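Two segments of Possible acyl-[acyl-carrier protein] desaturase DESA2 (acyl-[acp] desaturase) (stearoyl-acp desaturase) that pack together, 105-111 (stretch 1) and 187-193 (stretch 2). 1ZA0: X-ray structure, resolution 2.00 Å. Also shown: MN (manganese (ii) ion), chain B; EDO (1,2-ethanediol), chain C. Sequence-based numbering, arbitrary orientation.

Stretch 1 (105-111) AEEHLHA
Stretch 2 (187-193) RDEVRHE

Residues 105-111 and 187-193 each lie within a longer α-helix, with phi/psi near -62/-42 and i to i+4 hydrogen bonds such as His110 N to Glu106 O (3.2 Å) and His192 N to Asp188 O (2.9 Å). The helices run nearly antiparallel, at 156°, and their axes approach to 11.1 Å. In register, Glu106 lies nearest Asp188, with CA atoms 7.6 Å apart. Such spacing leaves room for polar side chains and a manganese ion, and the two stretches bury 290 Å² between them.

His192, Glu106 and His110 cover the most surface, and all three direct CA-to-CB toward the opposing helix. Buried His192 (chi1 m, chi2 -179°) suits its place because imidazole offers two nitrogens: ND1 binds MN at 2.3 Å, while NE2 donates a very short hydrogen bond of 2.4 Å to OE1 of Glu106. The extended Glu106 side chain (m, t, chi3 6°) brings this carboxylate to the ring edge. His110, also buried (chi1 m, chi2 164°), reciprocates across the interface, its NE2 donating to Asp188 OD2 at 2.8 Å and 171°; Asp188 adopts chi1 m, chi2 -21°. The two imidazoles barely overlap, with centroids 5.9 Å apart and planes at 27°.

Glu107 and buried Glu189 start sideways, but their m, m conformations (chi3 -53° and -120°) bring their ends nearer the other helix. OE2 of each binds MN at 2.1 Å, anionic carboxylates suiting a divalent cation, which draws Glu107 OE2 and Glu189 OE2 to 3.4 Å apart. Water 3 also ligates MN, at 2.2 Å, and two further coordinating atoms come from elsewhere in the structure.

Among the partly exposed residues Glu106, Asp188 and Arg191, water 1 donates to Glu106 OE1 and Asp188 OD1 and accepts from Arg191 NE, each at 2.8 Å, bridging Glu106 OE1 and Asp188 OD1, like-charged atoms 4.3 Å apart.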

# COMPACT_ATOMS: atom_id res chain seq x y z
N ALA A 105 9.21 4.46 8.00
CA ALA A 105 8.87 5.85 8.18
C ALA A 105 7.95 6.36 7.07
O ALA A 105 7.11 7.24 7.30
CB ALA A 105 10.17 6.71 8.16
N GLU A 106 8.17 5.88 5.82
CA GLU A 106 7.27 6.26 4.70
C GLU A 106 5.85 5.71 4.87
O GLU A 106 4.90 6.47 4.69
CB GLU A 106 7.85 5.88 3.36
CG GLU A 106 9.11 6.67 3.04
CD GLU A 106 9.73 6.33 1.64
OE1 GLU A 106 9.15 5.56 0.82
OE2 GLU A 106 10.77 6.94 1.35
N GLU A 107 5.74 4.46 5.27
CA GLU A 107 4.48 3.86 5.55
C GLU A 107 3.74 4.65 6.68
O GLU A 107 2.49 4.89 6.64
CB GLU A 107 4.65 2.39 5.98
CG GLU A 107 5.15 1.42 4.91
CD GLU A 107 4.17 1.29 3.74
OE1 GLU A 107 3.00 1.01 3.95
OE2 GLU A 107 4.55 1.54 2.64
N HIS A 108 4.48 4.97 7.71
CA HIS A 108 3.92 5.69 8.82
C HIS A 108 3.38 7.05 8.38
O HIS A 108 2.36 7.48 8.85
CB HIS A 108 4.98 5.98 9.86
CG HIS A 108 4.41 6.51 11.13
ND1 HIS A 108 5.20 7.02 12.13
CD2 HIS A 108 3.13 6.60 11.57
CE1 HIS A 108 4.43 7.37 13.16
NE2 HIS A 108 3.17 7.13 12.84
N LEU A 109 4.17 7.74 7.59
CA LEU A 109 3.83 9.02 7.01
C LEU A 109 2.48 8.99 6.27
O LEU A 109 1.66 9.90 6.47
CB LEU A 109 4.95 9.54 6.11
CG LEU A 109 4.66 10.99 5.61
CD1 LEU A 109 5.12 12.04 6.63
CD2 LEU A 109 5.30 11.21 4.29
N HIS A 110 2.23 7.93 5.52
CA HIS A 110 1.01 7.72 4.80
C HIS A 110 -0.15 7.63 5.77
O HIS A 110 -1.17 8.30 5.56
CB HIS A 110 1.07 6.35 3.97
CG HIS A 110 2.15 6.33 2.94
ND1 HIS A 110 2.60 5.17 2.33
CD2 HIS A 110 2.84 7.36 2.36
CE1 HIS A 110 3.53 5.50 1.44
NE2 HIS A 110 3.69 6.82 1.44
N ALA A 111 0.02 6.82 6.83
CA ALA A 111 -1.02 6.65 7.86
C ALA A 111 -1.33 8.03 8.55
O ALA A 111 -2.49 8.37 8.76
CB ALA A 111 -0.58 5.60 8.89
N ARG A 187 2.91 7.23 -5.56
CA ARG A 187 4.30 7.38 -6.01
C ARG A 187 5.32 6.73 -5.07
O ARG A 187 6.34 6.15 -5.52
CB ARG A 187 4.64 8.83 -6.23
CG ARG A 187 3.90 9.44 -7.37
CD ARG A 187 4.16 10.94 -7.56
NE ARG A 187 3.10 11.52 -8.41
CZ ARG A 187 3.02 11.37 -9.73
NH1 ARG A 187 4.01 10.73 -10.41
NH2 ARG A 187 2.00 11.90 -10.39
N ASP A 188 5.06 6.79 -3.77
CA ASP A 188 5.86 6.08 -2.80
C ASP A 188 5.68 4.59 -2.98
O ASP A 188 6.67 3.87 -2.95
CB ASP A 188 5.53 6.47 -1.35
CG ASP A 188 6.03 7.83 -0.96
OD1 ASP A 188 6.97 8.42 -1.57
OD2 ASP A 188 5.52 8.41 0.03
N GLU A 189 4.46 4.11 -3.21
CA GLU A 189 4.23 2.71 -3.35
C GLU A 189 4.95 2.12 -4.60
O GLU A 189 5.42 0.98 -4.55
CB GLU A 189 2.74 2.36 -3.44
CG GLU A 189 1.87 2.88 -2.30
CD GLU A 189 2.10 2.18 -0.97
OE1 GLU A 189 1.09 1.59 -0.44
OE2 GLU A 189 3.22 2.28 -0.42
N VAL A 190 5.02 2.90 -5.69
CA VAL A 190 5.78 2.50 -6.87
C VAL A 190 7.27 2.27 -6.51
O VAL A 190 7.91 1.27 -6.95
CB VAL A 190 5.57 3.51 -8.02
CG1 VAL A 190 6.62 3.33 -9.15
CG2 VAL A 190 4.11 3.42 -8.56
N ARG A 191 7.78 3.19 -5.75
CA ARG A 191 9.14 3.14 -5.24
C ARG A 191 9.39 1.97 -4.30
O ARG A 191 10.45 1.32 -4.38
CB ARG A 191 9.52 4.48 -4.63
CG ARG A 191 9.69 5.53 -5.65
CD ARG A 191 9.69 6.95 -5.08
NE ARG A 191 10.68 7.22 -4.03
CZ ARG A 191 11.96 7.55 -4.27
NH1 ARG A 191 12.45 7.53 -5.49
NH2 ARG A 191 12.79 7.84 -3.27
N HIS A 192 8.38 1.64 -3.46
CA HIS A 192 8.49 0.54 -2.55
C HIS A 192 8.55 -0.78 -3.35
O HIS A 192 9.37 -1.72 -3.08
CB HIS A 192 7.30 0.56 -1.55
CG HIS A 192 7.33 1.73 -0.57
ND1 HIS A 192 6.36 1.91 0.40
CD2 HIS A 192 8.17 2.80 -0.48
CE1 HIS A 192 6.67 3.00 1.11
NE2 HIS A 192 7.73 3.58 0.57
N GLU A 193 7.62 -0.90 -4.28
CA GLU A 193 7.56 -2.07 -5.08
C GLU A 193 8.91 -2.29 -5.86
O GLU A 193 9.34 -3.43 -5.99
CB GLU A 193 6.35 -2.05 -6.03
CG GLU A 193 6.25 -3.37 -6.82
CD GLU A 193 5.56 -3.27 -8.18
OE1 GLU A 193 5.02 -2.19 -8.52
OE2 GLU A 193 5.52 -4.33 -8.90
MN MN B . 4.28 0.85 0.63
C1 EDO C . 7.84 10.58 1.90
O1 EDO C . 8.24 11.92 2.00
C2 EDO C . 8.57 9.90 0.77
O2 EDO C . 8.34 10.52 -0.48
O HOH W 1 9.30 6.86 -1.60
O HOH W 2 11.47 8.65 -0.77
O HOH W 3 2.59 -0.36 1.25